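Local coordinates for uncharacterized protein (Pseudomonas aeruginosa UCBPP-PA14, PDB 3FD9) that holds the type III secretion regulon in check by disrupting self-association and DNA binding of the transcriptional activator ExsA until inducing signals arrive, at residues 17-28 with 49-58; 85-94 with 247-255. All coordinates share one frame; numbering follows the deposited sequence.

Both contacts are partly buried, but they hold different elements. Contact 1 packs helix 19-24 and the turn after it on the nearby end of helix 42-50 and start of helix 52-60, all within the N-terminal part of the chain, and its chemistry is mainly apolar around one tyrosine. Contact 2 lies farther from the chain centre, about 17 Å against 11 Å between centres, and joins segments 153 residues apart as a two-stranded parallel sheet held by backbone bonds. The two meet on helix 52-60: Arg57 forms a salt bridge with Asp89, Trp53 packs on Leu87, and Gln56 probably hydrogen-bonds Gln247, so one helix serves both.

Contact 1. Residues 17-28 with 49-58; sequences ASSSLYRESGII and FRCEWLQQRL
This is a helix-on-helix packing contact of the knobs-into-holes kind, in the N-terminal helical part of ExsD: Tyr22, on the short helix 19-24, is the knob, set among Phe49, Leu54, Gln55 and Leu58. The axes of 19-24 and 52-58 run at 35° and come within 11.3 Å, a gap that a long aromatic side chain can bridge. With CG opposite the carbonyl carbon (chi1 -69°), the tyrosine ring extends toward the junction of helices 42-50 and 52-60. Branched Leu54 suits one face, where its CD2 makes a CH-pi contact 4.2 Å from the centroid of the Tyr22 ring, while CB of Leu58 comes obliquely to within 3.5 Å of Tyr22 CE2. The Phe49 ring is nearly parallel to that of Tyr22, at 23°, but slid so far along that they barely overlap; one Phe49 face takes Ser19, small enough to lie close, and Leu33 of helix 30-39 also touches Phe49. Farther along, Ile27, whose N closes the Schellman motif around Gly26 by bonding Tyr22 O, lays CG1 3.5 Å from CD1 of Leu58. The hydroxyl gives the buried tyrosine a polar end: Tyr22 OH donates to Phe49 O at 2.7 Å, somewhat out of the carbonyl plane.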
loop_
_atom_site.group_PDB
_atom_site.type_symbol
_atom_site.label_atom_id
_atom_site.label_comp_id
_atom_site.label_asym_id
_atom_site.label_seq_id
_atom_site.Cartn_x
_atom_site.Cartn_y
_atom_site.Cartn_z
ATOM N N ALA A 17 2.229 -17.514 7.337
ATOM C CA ALA A 17 1.770 -17.046 6.031
ATOM C C ALA A 17 0.288 -16.664 6.054
ATOM O O ALA A 17 -0.581 -17.477 5.734
ATOM C CB ALA A 17 2.034 -18.100 4.960
ATOM N N SER A 18 0.017 -15.413 6.422
ATOM C CA SER A 18 -1.342 -14.920 6.610
ATOM C C SER A 18 -1.699 -13.846 5.592
ATOM O O SER A 18 -0.830 -13.329 4.890
ATOM C CB SER A 18 -1.477 -14.334 8.009
ATOM O OG SER A 18 -0.532 -13.294 8.192
ATOM N N SER A 19 -2.982 -13.500 5.533
ATOM C CA SER A 19 -3.474 -12.508 4.581
ATOM C C SER A 19 -2.804 -11.164 4.792
ATOM O O SER A 19 -2.791 -10.320 3.905
ATOM C CB SER A 19 -4.987 -12.344 4.707
ATOM O OG SER A 19 -5.335 -11.821 5.975
ATOM N N SER A 20 -2.250 -10.970 5.980
ATOM C CA SER A 20 -1.564 -9.733 6.310
ATOM C C SER A 20 -0.298 -9.552 5.471
ATOM O O SER A 20 0.001 -8.452 5.029
ATOM C CB SER A 20 -1.223 -9.706 7.794
ATOM O OG SER A 20 -0.816 -8.410 8.181
ATOM N N LEU A 21 0.444 -10.632 5.251
ATOM C CA LEU A 21 1.628 -10.581 4.395
ATOM C C LEU A 21 1.291 -10.074 3.004
ATOM O O LEU A 21 2.068 -9.343 2.390
ATOM C CB LEU A 21 2.266 -11.968 4.270
ATOM C CG LEU A 21 3.327 -12.364 5.299
ATOM C CD1 LEU A 21 3.673 -13.845 5.169
ATOM C CD2 LEU A 21 4.574 -11.491 5.161
ATOM N N TYR A 22 0.133 -10.482 2.504
ATOM C CA TYR A 22 -0.269 -10.164 1.143
ATOM C C TYR A 22 -0.832 -8.761 1.029
ATOM O O TYR A 22 -0.688 -8.106 0.004
ATOM C CB TYR A 22 -1.288 -11.182 0.645
ATOM C CG TYR A 22 -0.687 -12.551 0.429
ATOM C CD1 TYR A 22 -0.927 -13.586 1.321
ATOM C CD2 TYR A 22 0.136 -12.800 -0.661
ATOM C CE1 TYR A 22 -0.374 -14.836 1.123
ATOM C CE2 TYR A 22 0.692 -14.043 -0.867
ATOM C CZ TYR A 22 0.434 -15.058 0.025
ATOM O OH TYR A 22 0.992 -16.300 -0.183
ATOM N N ARG A 23 -1.480 -8.306 2.086
ATOM C CA ARG A 23 -1.974 -6.952 2.124
ATOM C C ARG A 23 -0.794 -5.987 2.222
ATOM O O ARG A 23 -0.679 -5.059 1.416
ATOM C CB ARG A 23 -2.954 -6.777 3.287
ATOM C CG ARG A 23 -4.294 -7.471 3.069
ATOM C CD ARG A 23 -5.339 -6.548 2.458
ATOM N NE ARG A 23 -4.756 -5.517 1.602
ATOM C CZ ARG A 23 -4.694 -4.223 1.911
ATOM N NH1 ARG A 23 -5.189 -3.779 3.064
ATOM N NH2 ARG A 23 -4.141 -3.367 1.058
ATOM N N GLU A 24 0.089 -6.207 3.192
ATOM C CA GLU A 24 1.258 -5.344 3.365
ATOM C C GLU A 24 2.128 -5.243 2.110
ATOM O O GLU A 24 2.711 -4.196 1.830
ATOM C CB GLU A 24 2.117 -5.834 4.520
ATOM C CG GLU A 24 1.530 -5.593 5.895
ATOM C CD GLU A 24 2.319 -6.326 6.975
ATOM O OE1 GLU A 24 3.420 -6.838 6.657
ATOM O OE2 GLU A 24 1.841 -6.392 8.132
ATOM N N SER A 25 2.218 -6.337 1.365
ATOM C CA SER A 25 3.046 -6.384 0.168
ATOM C C SER A 25 2.311 -5.907 -1.069
ATOM O O SER A 25 2.845 -5.996 -2.174
ATOM C CB SER A 25 3.554 -7.803 -0.075
ATOM O OG SER A 25 4.575 -8.144 0.849
ATOM N N GLY A 26 1.087 -5.417 -0.890
ATOM C CA GLY A 26 0.294 -4.905 -1.997
ATOM C C GLY A 26 0.075 -5.941 -3.083
ATOM O O GLY A 26 0.012 -5.619 -4.270
ATOM N N ILE A 27 -0.030 -7.199 -2.677
ATOM C CA ILE A 27 -0.286 -8.273 -3.620
ATOM C C ILE A 27 -1.789 -8.406 -3.818
ATOM O O ILE A 27 -2.260 -8.706 -4.919
ATOM C CB ILE A 27 0.310 -9.605 -3.120
ATOM C CG1 ILE A 27 1.823 -9.476 -2.988
ATOM C CG2 ILE A 27 0.004 -10.744 -4.086
ATOM C CD1 ILE A 27 2.521 -9.201 -4.319
ATOM N N ILE A 28 -2.527 -8.165 -2.736
ATOM C CA ILE A 28 -3.978 -8.271 -2.706
ATOM C C ILE A 28 -4.565 -6.998 -2.079
ATOM O O ILE A 28 -4.234 -6.646 -0.944
ATOM C CB ILE A 28 -4.404 -9.474 -1.855
ATOM C CG1 ILE A 28 -3.665 -10.730 -2.308
ATOM C CG2 ILE A 28 -5.896 -9.689 -1.934
ATOM C CD1 ILE A 28 -4.352 -12.028 -1.935
ATOM N N PHE A 49 -3.546 -19.211 0.602
ATOM C CA PHE A 49 -2.482 -18.355 1.097
ATOM C C PHE A 49 -1.148 -19.074 1.121
ATOM O O PHE A 49 -0.102 -18.439 1.038
ATOM C CB PHE A 49 -2.814 -17.790 2.482
ATOM C CG PHE A 49 -3.874 -16.723 2.464
ATOM C CD1 PHE A 49 -4.824 -16.651 3.467
ATOM C CD2 PHE A 49 -3.931 -15.804 1.431
ATOM C CE1 PHE A 49 -5.808 -15.668 3.448
ATOM C CE2 PHE A 49 -4.912 -14.821 1.404
ATOM C CZ PHE A 49 -5.849 -14.754 2.411
ATOM N N ARG A 50 -1.184 -20.398 1.222
ATOM C CA ARG A 50 0.041 -21.181 1.327
ATOM C C ARG A 50 0.482 -21.814 0.011
ATOM O O ARG A 50 1.553 -22.424 -0.063
ATOM C CB ARG A 50 -0.108 -22.258 2.405
ATOM C CG ARG A 50 0.487 -21.869 3.752
ATOM C CD ARG A 50 -0.059 -22.728 4.880
ATOM N NE ARG A 50 -0.422 -24.066 4.422
ATOM C CZ ARG A 50 -1.668 -24.531 4.395
ATOM N NH1 ARG A 50 -2.670 -23.767 4.812
ATOM N NH2 ARG A 50 -1.911 -25.761 3.960
ATOM N N CYS A 51 -0.328 -21.664 -1.031
ATOM C CA CYS A 51 -0.053 -22.368 -2.277
ATOM C C CYS A 51 1.127 -21.770 -3.046
ATOM O O CYS A 51 1.441 -20.594 -2.906
ATOM C CB CYS A 51 -1.315 -22.446 -3.145
ATOM S SG CYS A 51 -1.678 -20.991 -4.129
ATOM N N GLU A 52 1.777 -22.594 -3.858
ATOM C CA GLU A 52 2.997 -22.190 -4.560
ATOM C C GLU A 52 2.800 -21.013 -5.501
ATOM O O GLU A 52 3.631 -20.112 -5.549
ATOM C CB GLU A 52 3.579 -23.368 -5.340
ATOM C CG GLU A 52 4.368 -24.342 -4.488
ATOM C CD GLU A 52 5.725 -23.786 -4.091
ATOM O OE1 GLU A 52 5.913 -22.546 -4.164
ATOM O OE2 GLU A 52 6.603 -24.594 -3.708
ATOM N N TRP A 53 1.706 -21.044 -6.259
ATOM C CA TRP A 53 1.379 -19.997 -7.230
ATOM C C TRP A 53 1.322 -18.645 -6.556
ATOM O O TRP A 53 2.023 -17.723 -6.947
ATOM C CB TRP A 53 0.043 -20.291 -7.911
ATOM C CG TRP A 53 -0.428 -19.218 -8.841
ATOM C CD1 TRP A 53 0.055 -18.946 -10.088
ATOM C CD2 TRP A 53 -1.495 -18.285 -8.615
ATOM N NE1 TRP A 53 -0.634 -17.896 -10.648
ATOM C CE2 TRP A 53 -1.590 -17.468 -9.762
ATOM C CE3 TRP A 53 -2.370 -18.047 -7.545
ATOM C CZ2 TRP A 53 -2.521 -16.442 -9.878
ATOM C CZ3 TRP A 53 -3.298 -17.027 -7.659
ATOM C CH2 TRP A 53 -3.365 -16.233 -8.821
ATOM N N LEU A 54 0.493 -18.530 -5.531
ATOM C CA LEU A 54 0.332 -17.254 -4.856
ATOM C C LEU A 54 1.627 -16.854 -4.150
ATOM O O LEU A 54 1.930 -15.674 -4.018
ATOM C CB LEU A 54 -0.847 -17.298 -3.881
ATOM C CG LEU A 54 -1.267 -15.948 -3.294
ATOM C CD1 LEU A 54 -1.468 -14.906 -4.393
ATOM C CD2 LEU A 54 -2.526 -16.080 -2.450
ATOM N N GLN A 55 2.394 -17.841 -3.704
ATOM C CA GLN A 55 3.673 -17.575 -3.052
ATOM C C GLN A 55 4.685 -16.990 -4.039
ATOM O O GLN A 55 5.508 -16.150 -3.682
ATOM C CB GLN A 55 4.236 -18.858 -2.441
ATOM C CG GLN A 55 3.450 -19.391 -1.260
ATOM C CD GLN A 55 3.658 -18.567 -0.016
ATOM O OE1 GLN A 55 4.592 -17.763 0.068
ATOM N NE2 GLN A 55 2.783 -18.758 0.967
ATOM N N GLN A 56 4.616 -17.464 -5.277
ATOM C CA GLN A 56 5.475 -17.002 -6.352
ATOM C C GLN A 56 5.147 -15.552 -6.672
ATOM O O GLN A 56 6.039 -14.713 -6.796
ATOM C CB GLN A 56 5.264 -17.891 -7.583
ATOM C CG GLN A 56 5.989 -17.475 -8.863
ATOM C CD GLN A 56 5.937 -18.566 -9.942
ATOM O OE1 GLN A 56 6.561 -19.625 -9.806
ATOM N NE2 GLN A 56 5.190 -18.308 -11.013
ATOM N N ARG A 57 3.858 -15.252 -6.792
ATOM C CA ARG A 57 3.433 -13.884 -7.048
ATOM C C ARG A 57 3.846 -12.960 -5.913
ATOM O O ARG A 57 4.297 -11.842 -6.161
ATOM C CB ARG A 57 1.934 -13.808 -7.317
ATOM C CG ARG A 57 1.555 -14.487 -8.618
ATOM C CD ARG A 57 0.164 -14.129 -9.068
ATOM N NE ARG A 57 0.093 -12.738 -9.507
ATOM C CZ ARG A 57 -0.151 -12.348 -10.755
ATOM N NH1 ARG A 57 -0.354 -13.248 -11.712
ATOM N NH2 ARG A 57 -0.198 -11.055 -11.043
ATOM N N LEU A 58 3.719 -13.422 -4.673
ATOM C CA LEU A 58 4.151 -12.618 -3.530
ATOM C C LEU A 58 5.634 -12.245 -3.638
ATOM O O LEU A 58 5.998 -11.062 -3.622
ATOM C CB LEU A 58 3.880 -13.345 -2.212
ATOM C CG LEU A 58 4.401 -12.676 -0.933
ATOM C CD1 LEU A 58 3.885 -11.268 -0.790
ATOM C CD2 LEU A 58 4.030 -13.497 0.303
#

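Contact 2. Residues 85-94 with 247-255; sequences AELGDRVNLA and QAQDHFYWQ
Asn92 and Tyr253 are neighbours on the same side of a two-stranded parallel beta-sheet that ties strand 90-92, from the N-terminal part, to strand 251-253 near the C-terminus. Asn92 can be followed outward. CA lies over one face of the Tyr253 ring; CB, 3.6 Å from Tyr253 CZ, and CG, nearest CE1, step out past its rim, the amide plane only 12° from the ring's. Holding CG opposite the backbone N (chi1 -173°) carries the amide on toward Gln255. There OD1 accepts a weak bond from Gln255 N and a second, in an Asx turn, from Ala94 N, which approaches from above the carbonyl plane. An amide suits this place because ND2 can donate simultaneously, to Gln255 O at 3.2 Å and almost straight (176°).

Backbone bonds of the parallel pair run beside it: His251 N to Asp89 O, Val91 N to His251 O, Tyr253 N to Val91 O and Leu93 N to Tyr253 O. Val91 and Phe252 point to the other side of the sheet, Val91 CB 3.5 Å from Phe252 CD1, where Trp102 of helix 96-115 packs on Val91 and Leu240 of helix 232-241 on Phe252. At the opposite end the carboxylate of Asp250 stands in for a backbone acceptor, taking Asp89 N on OD1 at 2.7 Å, while its OD2 accepts from Gln247 N at 2.9 Å, from above the carboxylate plane.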
loop_
_atom_site.group_PDB
_atom_site.type_symbol
_atom_site.label_atom_id
_atom_site.label_comp_id
_atom_site.label_asym_id
_atom_site.label_seq_id
_atom_site.Cartn_x
_atom_site.Cartn_y
_atom_site.Cartn_z
ATOM N N ALA A 85 -3.179 -26.392 -7.497
ATOM C CA ALA A 85 -2.251 -26.867 -8.507
ATOM C C ALA A 85 -2.706 -26.493 -9.910
ATOM O O ALA A 85 -1.966 -26.690 -10.873
ATOM C CB ALA A 85 -2.074 -28.375 -8.389
ATOM N N GLU A 86 -3.920 -25.959 -10.024
ATOM C CA GLU A 86 -4.480 -25.590 -11.323
ATOM C C GLU A 86 -4.326 -24.108 -11.617
ATOM O O GLU A 86 -4.675 -23.640 -12.700
ATOM C CB GLU A 86 -5.954 -25.982 -11.403
ATOM C CG GLU A 86 -6.172 -27.443 -11.735
ATOM C CD GLU A 86 -5.537 -27.826 -13.065
ATOM O OE1 GLU A 86 -5.763 -27.095 -14.059
ATOM O OE2 GLU A 86 -4.816 -28.852 -13.118
ATOM N N LEU A 87 -3.803 -23.371 -10.647
ATOM C CA LEU A 87 -3.619 -21.939 -10.805
ATOM C C LEU A 87 -2.371 -21.640 -11.613
ATOM O O LEU A 87 -1.313 -22.205 -11.361
ATOM C CB LEU A 87 -3.509 -21.266 -9.437
ATOM C CG LEU A 87 -4.783 -21.265 -8.602
ATOM C CD1 LEU A 87 -4.492 -20.784 -7.198
ATOM C CD2 LEU A 87 -5.819 -20.403 -9.266
ATOM N N GLY A 88 -2.498 -20.743 -12.582
ATOM C CA GLY A 88 -1.363 -20.271 -13.348
ATOM C C GLY A 88 -1.739 -18.992 -14.069
ATOM O O GLY A 88 -2.888 -18.543 -13.997
ATOM N N ASP A 89 -0.774 -18.402 -14.764
ATOM C CA ASP A 89 -1.019 -17.189 -15.519
ATOM C C ASP A 89 -0.776 -17.424 -16.994
ATOM O O ASP A 89 0.005 -18.291 -17.362
ATOM C CB ASP A 89 -0.104 -16.077 -15.027
ATOM C CG ASP A 89 -0.353 -15.720 -13.584
ATOM O OD1 ASP A 89 -1.420 -15.129 -13.293
ATOM O OD2 ASP A 89 0.525 -16.018 -12.745
ATOM N N ARG A 90 -1.462 -16.654 -17.830
ATOM C CA ARG A 90 -1.164 -16.611 -19.248
ATOM C C ARG A 90 -0.304 -15.374 -19.422
ATOM O O ARG A 90 -0.753 -14.262 -19.148
ATOM C CB ARG A 90 -2.445 -16.483 -20.071
ATOM C CG ARG A 90 -3.615 -17.319 -19.567
ATOM C CD ARG A 90 -3.648 -18.700 -20.194
ATOM N NE ARG A 90 -3.810 -18.644 -21.648
ATOM C CZ ARG A 90 -3.995 -19.710 -22.425
ATOM N NH1 ARG A 90 -4.049 -20.923 -21.889
ATOM N NH2 ARG A 90 -4.130 -19.561 -23.738
ATOM N N VAL A 91 0.933 -15.562 -19.865
ATOM C CA VAL A 91 1.913 -14.493 -19.823
ATOM C C VAL A 91 2.446 -14.150 -21.203
ATOM O O VAL A 91 2.979 -15.004 -21.906
ATOM C CB VAL A 91 3.102 -14.862 -18.926
ATOM C CG1 VAL A 91 4.040 -13.674 -18.817
ATOM C CG2 VAL A 91 2.624 -15.296 -17.553
ATOM N N ASN A 92 2.318 -12.884 -21.587
ATOM C CA ASN A 92 2.796 -12.446 -22.885
ATOM C C ASN A 92 4.206 -11.907 -22.791
ATOM O O ASN A 92 4.417 -10.776 -22.361
ATOM C CB ASN A 92 1.876 -11.383 -23.470
ATOM C CG ASN A 92 2.249 -11.018 -24.883
ATOM O OD1 ASN A 92 3.131 -11.634 -25.482
ATOM N ND2 ASN A 92 1.581 -10.013 -25.431
ATOM N N LEU A 93 5.171 -12.719 -23.208
ATOM C CA LEU A 93 6.575 -12.340 -23.125
ATOM C C LEU A 93 6.930 -11.226 -24.098
ATOM O O LEU A 93 8.069 -10.769 -24.131
ATOM C CB LEU A 93 7.479 -13.550 -23.337
ATOM C CG LEU A 93 7.388 -14.603 -22.240
ATOM C CD1 LEU A 93 7.984 -15.902 -22.710
ATOM C CD2 LEU A 93 8.085 -14.117 -20.991
ATOM N N ALA A 94 5.960 -10.782 -24.883
ATOM C CA ALA A 94 6.154 -9.567 -25.655
ATOM C C ALA A 94 6.500 -8.463 -24.671
ATOM O O ALA A 94 7.646 -8.025 -24.593
ATOM C CB ALA A 94 4.902 -9.218 -26.433
ATOM N N GLN A 247 4.955 -22.353 -12.776
ATOM C CA GLN A 247 3.966 -23.324 -12.330
ATOM C C GLN A 247 3.627 -24.251 -13.473
ATOM O O GLN A 247 3.880 -23.929 -14.630
ATOM C CB GLN A 247 2.706 -22.623 -11.820
ATOM C CG GLN A 247 2.972 -21.709 -10.646
ATOM C CD GLN A 247 3.809 -22.380 -9.574
ATOM O OE1 GLN A 247 3.353 -23.306 -8.911
ATOM N NE2 GLN A 247 5.036 -21.912 -9.396
ATOM N N ALA A 248 3.073 -25.409 -13.146
ATOM C CA ALA A 248 2.698 -26.361 -14.168
ATOM C C ALA A 248 1.793 -25.684 -15.178
ATOM O O ALA A 248 1.972 -25.859 -16.381
ATOM C CB ALA A 248 2.011 -27.565 -13.554
ATOM N N GLN A 249 0.844 -24.894 -14.681
ATOM C CA GLN A 249 -0.195 -24.311 -15.525
ATOM C C GLN A 249 0.089 -22.908 -16.044
ATOM O O GLN A 249 -0.747 -22.324 -16.733
ATOM C CB GLN A 249 -1.533 -24.321 -14.794
ATOM C CG GLN A 249 -2.031 -25.716 -14.484
ATOM C CD GLN A 249 -2.018 -26.611 -15.702
ATOM O OE1 GLN A 249 -2.401 -26.194 -16.795
ATOM N NE2 GLN A 249 -1.579 -27.853 -15.522
ATOM N N ASP A 250 1.251 -22.356 -15.707
ATOM C CA ASP A 250 1.681 -21.085 -16.279
ATOM C C ASP A 250 1.866 -21.277 -17.775
ATOM O O ASP A 250 2.604 -22.158 -18.192
ATOM C CB ASP A 250 3.003 -20.644 -15.659
ATOM C CG ASP A 250 2.826 -19.883 -14.355
ATOM O OD1 ASP A 250 1.748 -19.281 -14.149
ATOM O OD2 ASP A 250 3.774 -19.868 -13.536
ATOM N N HIS A 251 1.190 -20.470 -18.586
ATOM C CA HIS A 251 1.324 -20.547 -20.039
ATOM C C HIS A 251 1.990 -19.291 -20.577
ATOM O O HIS A 251 1.531 -18.194 -20.321
ATOM C CB HIS A 251 -0.047 -20.738 -20.703
ATOM C CG HIS A 251 0.002 -20.808 -22.202
ATOM N ND1 HIS A 251 -0.473 -19.795 -23.013
ATOM C CD2 HIS A 251 0.467 -21.767 -23.040
ATOM C CE1 HIS A 251 -0.303 -20.129 -24.281
ATOM N NE2 HIS A 251 0.268 -21.319 -24.325
ATOM N N PHE A 252 3.073 -19.452 -21.325
ATOM C CA PHE A 252 3.742 -18.316 -21.947
ATOM C C PHE A 252 3.466 -18.259 -23.446
ATOM O O PHE A 252 3.147 -19.282 -24.067
ATOM C CB PHE A 252 5.249 -18.373 -21.693
ATOM C CG PHE A 252 5.610 -18.344 -20.246
ATOM C CD1 PHE A 252 5.627 -17.148 -19.548
ATOM C CD2 PHE A 252 5.917 -19.513 -19.573
ATOM C CE1 PHE A 252 5.956 -17.119 -18.201
ATOM C CE2 PHE A 252 6.241 -19.490 -18.223
ATOM C CZ PHE A 252 6.264 -18.292 -17.537
ATOM N N TYR A 253 3.579 -17.065 -24.022
ATOM C CA TYR A 253 3.333 -16.889 -25.448
ATOM C C TYR A 253 3.843 -15.531 -25.921
ATOM O O TYR A 253 4.225 -14.697 -25.107
ATOM C CB TYR A 253 1.840 -17.064 -25.771
ATOM C CG TYR A 253 0.963 -15.939 -25.273
ATOM C CD1 TYR A 253 0.669 -14.851 -26.089
ATOM C CD2 TYR A 253 0.436 -15.959 -23.989
ATOM C CE1 TYR A 253 -0.129 -13.805 -25.632
ATOM C CE2 TYR A 253 -0.360 -14.924 -23.526
ATOM C CZ TYR A 253 -0.641 -13.852 -24.354
ATOM O OH TYR A 253 -1.433 -12.819 -23.908
ATOM N N TRP A 254 3.854 -15.319 -27.234
ATOM C CA TRP A 254 4.346 -14.064 -27.805
ATOM C C TRP A 254 3.330 -13.433 -28.756
ATOM O O TRP A 254 2.792 -14.103 -29.638
ATOM C CB TRP A 254 5.668 -14.282 -28.545
ATOM C CG TRP A 254 6.218 -13.020 -29.141
ATOM C CD1 TRP A 254 5.835 -12.429 -30.315
ATOM C CD2 TRP A 254 7.241 -12.187 -28.590
ATOM N NE1 TRP A 254 6.557 -11.279 -30.524
ATOM C CE2 TRP A 254 7.428 -11.108 -29.475
ATOM C CE3 TRP A 254 8.021 -12.249 -27.430
ATOM C CZ2 TRP A 254 8.360 -10.105 -29.242
ATOM C CZ3 TRP A 254 8.943 -11.259 -27.201
ATOM C CH2 TRP A 254 9.107 -10.199 -28.100
ATOM N N GLN A 255 3.086 -12.139 -28.589
ATOM C CA GLN A 255 2.131 -11.435 -29.438
ATOM C C GLN A 255 2.424 -9.936 -29.473
ATOM O O GLN A 255 2.312 -9.251 -28.456
ATOM C CB GLN A 255 0.706 -11.682 -28.939
ATOM C CG GLN A 255 -0.372 -11.252 -29.915
ATOM C CD GLN A 255 -1.752 -11.234 -29.286
ATOM O OE1 GLN A 255 -1.905 -10.913 -28.105
ATOM N NE2 GLN A 255 -2.769 -11.574 -30.077
HETATM O O HOH W 1 -0.079 -24.567 -11.760
#